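PDB 3U0H: xylose isomerase domain protein from Alicyclobacillus acidocaldarius subsp. acidocaldarius, which probably acts as an isomerase, as a member of the xylose isomerase-like TIM-barrel family, though its substrate is not established. Local coordinates for residues Arg31-Pro36 with Arg59-Ala64. Residues are numbered along the deposited sequence; the frame is centred on the assembly and turned at random.
Sequences RYVDVP and RGLVLA. With EDO (1,2-ethanediol), chain F.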
ATOM      1  N   ARG A  31      31.636  15.806 -15.630  1.00 31.63           N
ATOM      2  CA  ARG A  31      31.234  14.383 -15.720  1.00 34.35           C
ATOM      3  C   ARG A  31      29.683  14.298 -15.693  1.00 30.43           C
ATOM      4  O   ARG A  31      29.062  13.617 -16.502  1.00 28.86           O
ATOM      5  CB  ARG A  31      31.892  13.611 -14.560  1.00 37.70           C
ATOM      6  CG  ARG A  31      31.348  12.228 -14.244  1.00 42.36           C
ATOM      7  CD  ARG A  31      31.979  11.684 -12.946  1.00 50.60           C
ATOM      8  NE  ARG A  31      31.120  10.695 -12.275  1.00 57.40           N
ATOM      9  CZ  ARG A  31      31.319  10.177 -11.061  1.00 62.32           C
ATOM     10  NH1 ARG A  31      32.365  10.547 -10.322  1.00 68.41           N
ATOM     11  NH2 ARG A  31      30.459   9.274 -10.587  1.00 62.49           N
ATOM     12  N   TYR A  32      29.056  15.014 -14.776  1.00 28.54           N
ATOM     13  CA  TYR A  32      27.594  15.072 -14.725  1.00 30.13           C
ATOM     14  C   TYR A  32      27.007  16.085 -15.740  1.00 30.82           C
ATOM     15  O   TYR A  32      27.415  17.270 -15.762  1.00 29.38           O
ATOM     16  CB  TYR A  32      27.114  15.468 -13.339  1.00 31.23           C
ATOM     17  CG  TYR A  32      27.003  14.321 -12.355  1.00 32.45           C
ATOM     18  CD1 TYR A  32      26.057  13.304 -12.514  1.00 32.23           C
ATOM     19  CD2 TYR A  32      27.838  14.273 -11.247  1.00 37.69           C
ATOM     20  CE1 TYR A  32      25.966  12.275 -11.579  1.00 34.38           C
ATOM     21  CE2 TYR A  32      27.761  13.245 -10.300  1.00 38.40           C
ATOM     22  CZ  TYR A  32      26.835  12.252 -10.454  1.00 37.03           C
ATOM     23  OH  TYR A  32      26.818  11.260  -9.487  1.00 41.70           O
ATOM     24  N   VAL A  33      26.057  15.621 -16.564  1.00 28.13           N
ATOM     25  CA  VAL A  33      25.278  16.505 -17.437  1.00 25.56           C
ATOM     26  C   VAL A  33      23.770  16.354 -17.222  1.00 24.86           C
ATOM     27  O   VAL A  33      23.249  15.247 -17.099  1.00 20.39           O
ATOM     28  CB  VAL A  33      25.607  16.336 -18.913  1.00 25.20           C
ATOM     29  CG1 VAL A  33      26.985  16.903 -19.173  1.00 26.20           C
ATOM     30  CG2 VAL A  33      25.473  14.889 -19.347  1.00 22.09           C
ATOM     31  N   ASP A  34      23.124  17.510 -17.105  1.00 25.51           N
ATOM     32  CA  ASP A  34      21.693  17.646 -17.156  1.00 25.53           C
ATOM     33  C   ASP A  34      21.326  17.833 -18.650  1.00 25.60           C
ATOM     34  O   ASP A  34      21.854  18.716 -19.361  1.00 25.66           O
ATOM     35  CB  ASP A  34      21.261  18.849 -16.312  1.00 27.51           C
ATOM     36  CG  ASP A  34      19.745  18.902 -16.101  1.00 30.18           C
ATOM     37  OD1 ASP A  34      19.010  18.619 -17.050  1.00 35.62           O
ATOM     38  OD2 ASP A  34      19.281  19.212 -15.000  1.00 30.93           O
ATOM     39  N   VAL A  35      20.502  16.931 -19.132  1.00 23.28           N
ATOM     40  CA  VAL A  35      19.996  16.952 -20.495  1.00 23.27           C
ATOM     41  C   VAL A  35      18.501  16.709 -20.393  1.00 22.52           C
ATOM     42  O   VAL A  35      18.095  15.727 -19.817  1.00 21.71           O
ATOM     43  CB  VAL A  35      20.618  15.852 -21.344  1.00 22.12           C
ATOM     44  CG1 VAL A  35      20.038  15.887 -22.773  1.00 22.99           C
ATOM     45  CG2 VAL A  35      22.147  16.002 -21.374  1.00 23.65           C
ATOM     46  N   PRO A  36      17.671  17.622 -20.945  1.00 23.90           N
ATOM     47  CA  PRO A  36      16.245  17.341 -21.012  1.00 24.22           C
ATOM     48  C   PRO A  36      15.908  16.058 -21.839  1.00 24.22           C
ATOM     49  O   PRO A  36      16.589  15.713 -22.837  1.00 22.35           O
ATOM     50  CB  PRO A  36      15.655  18.618 -21.656  1.00 26.30           C
ATOM     51  CG  PRO A  36      16.701  19.677 -21.601  1.00 25.75           C
ATOM     52  CD  PRO A  36      18.020  19.005 -21.344  1.00 25.71           C
ATOM     53  N   ARG A  59      32.274   9.650 -23.868  1.00 33.94           N
ATOM     54  CA  ARG A  59      32.730  10.937 -23.348  1.00 31.73           C
ATOM     55  C   ARG A  59      32.979  10.972 -21.817  1.00 29.75           C
ATOM     56  O   ARG A  59      33.298  12.015 -21.261  1.00 28.44           O
ATOM     57  CB  ARG A  59      31.728  12.017 -23.759  1.00 33.50           C
ATOM     58  CG  ARG A  59      31.771  12.349 -25.246  1.00 34.73           C
ATOM     59  CD  ARG A  59      30.629  13.243 -25.701  1.00 34.90           C
ATOM     60  NE  ARG A  59      30.729  13.466 -27.139  1.00 38.63           N
ATOM     61  CZ  ARG A  59      30.045  12.813 -28.082  1.00 38.93           C
ATOM     62  NH1 ARG A  59      29.162  11.872 -27.758  1.00 39.02           N
ATOM     63  NH2 ARG A  59      30.241  13.118 -29.368  1.00 39.25           N
ATOM     64  N   GLY A  60      32.849   9.843 -21.117  1.00 29.05           N
ATOM     65  CA  GLY A  60      32.937   9.874 -19.659  1.00 26.99           C
ATOM     66  C   GLY A  60      31.801  10.652 -18.981  1.00 26.34           C
ATOM     67  O   GLY A  60      32.017  11.215 -17.911  1.00 24.42           O
ATOM     68  N   LEU A  61      30.594  10.679 -19.559  1.00 23.63           N
ATOM     69  CA  LEU A  61      29.517  11.479 -18.948  1.00 24.23           C
ATOM     70  C   LEU A  61      28.433  10.666 -18.217  1.00 23.05           C
ATOM     71  O   LEU A  61      28.129   9.577 -18.611  1.00 22.90           O
ATOM     72  CB  LEU A  61      28.866  12.433 -19.988  1.00 23.65           C
ATOM     73  CG  LEU A  61      29.865  13.421 -20.649  1.00 25.10           C
ATOM     74  CD1 LEU A  61      29.249  14.080 -21.860  1.00 23.54           C
ATOM     75  CD2 LEU A  61      30.408  14.476 -19.685  1.00 24.53           C
ATOM     76  N   VAL A  62      27.849  11.255 -17.169  1.00 23.03           N
ATOM     77  CA  VAL A  62      26.739  10.689 -16.442  1.00 23.38           C
ATOM     78  C   VAL A  62      25.494  11.590 -16.463  1.00 22.86           C
ATOM     79  O   VAL A  62      25.552  12.772 -16.084  1.00 21.51           O
ATOM     80  CB  VAL A  62      27.107  10.449 -14.968  1.00 24.60           C
ATOM     81  CG1 VAL A  62      25.853  10.032 -14.184  1.00 23.51           C
ATOM     82  CG2 VAL A  62      28.206   9.374 -14.819  1.00 23.59           C
ATOM     83  N   LEU A  63      24.365  11.032 -16.913  1.00 24.08           N
ATOM     84  CA  LEU A  63      23.099  11.798 -16.973  1.00 23.90           C
ATOM     85  C   LEU A  63      22.694  12.068 -15.554  1.00 23.03           C
ATOM     86  O   LEU A  63      22.512  11.157 -14.802  1.00 28.72           O
ATOM     87  CB  LEU A  63      21.969  11.057 -17.719  1.00 23.07           C
ATOM     88  CG  LEU A  63      20.572  11.719 -17.810  1.00 22.88           C
ATOM     89  CD1 LEU A  63      20.660  12.922 -18.758  1.00 22.92           C
ATOM     90  CD2 LEU A  63      19.442  10.780 -18.250  1.00 20.33           C
ATOM     91  N   ALA A  64      22.525  13.333 -15.210  1.00 24.42           N
ATOM     92  CA  ALA A  64      22.248  13.750 -13.843  1.00 24.74           C
ATOM     93  C   ALA A  64      20.801  13.449 -13.351  1.00 25.07           C
ATOM     94  O   ALA A  64      20.576  13.254 -12.159  1.00 27.53           O
ATOM     95  CB  ALA A  64      22.510  15.265 -13.746  1.00 21.15           C
TER
HETATM   96  C1  EDO F 282      15.693  19.302 -17.292  1.00 58.20           C
HETATM   97  O1  EDO F 282      16.832  20.004 -17.884  1.00 58.57           O
HETATM   98  C2  EDO F 282      16.070  17.960 -16.637  1.00 57.52           C
HETATM   99  O2  EDO F 282      16.875  18.089 -15.433  1.00 52.05           O
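Tyr32 and Val62 pair side by side on neighbouring parallel strands, their side chains pointing the same way; the tyrosine ring meets the valine obliquely, CE1 of Tyr32 lying 3.4 Å from CG1 of Val62. That methyl is anti to its backbone N (chi1 172°), which brings it to CD1 and CE1 of the ring, while CG2 of Val62 meets the edge of the Arg31 guanidinium. Three backbone hydrogen bonds join the strands: Val62 N gives to Arg31 O (2.7 Å), Val33 N to Val62 O (2.9 Å) and Ala64 N to Val33 O (2.8 Å). Val33 and Leu63 share the other face; CG1 of Val33 touches CD2 of Leu61 at 4.2 Å, and CB of Val35 meets CD1 of Leu63 at 3.9 Å. The Asp34 carboxylate hydrogen-bonds Tyr203 and a 1,2-ethanediol, probably from the crystallisation liquor, whose O1 gives to Asp34 OD1 (2.7 Å). Gly60 ends helix 49-57 in a Schellman motif and leads into strand 62-67. These are adjacent strands of the TIM barrel, linked through helices: Tyr32 and Ala64 touch Cys7 of strand 5-8, whereas Val33 and Leu61 pack outward against Ala25 of helix 18-27 and Phe56 of helix 49-57.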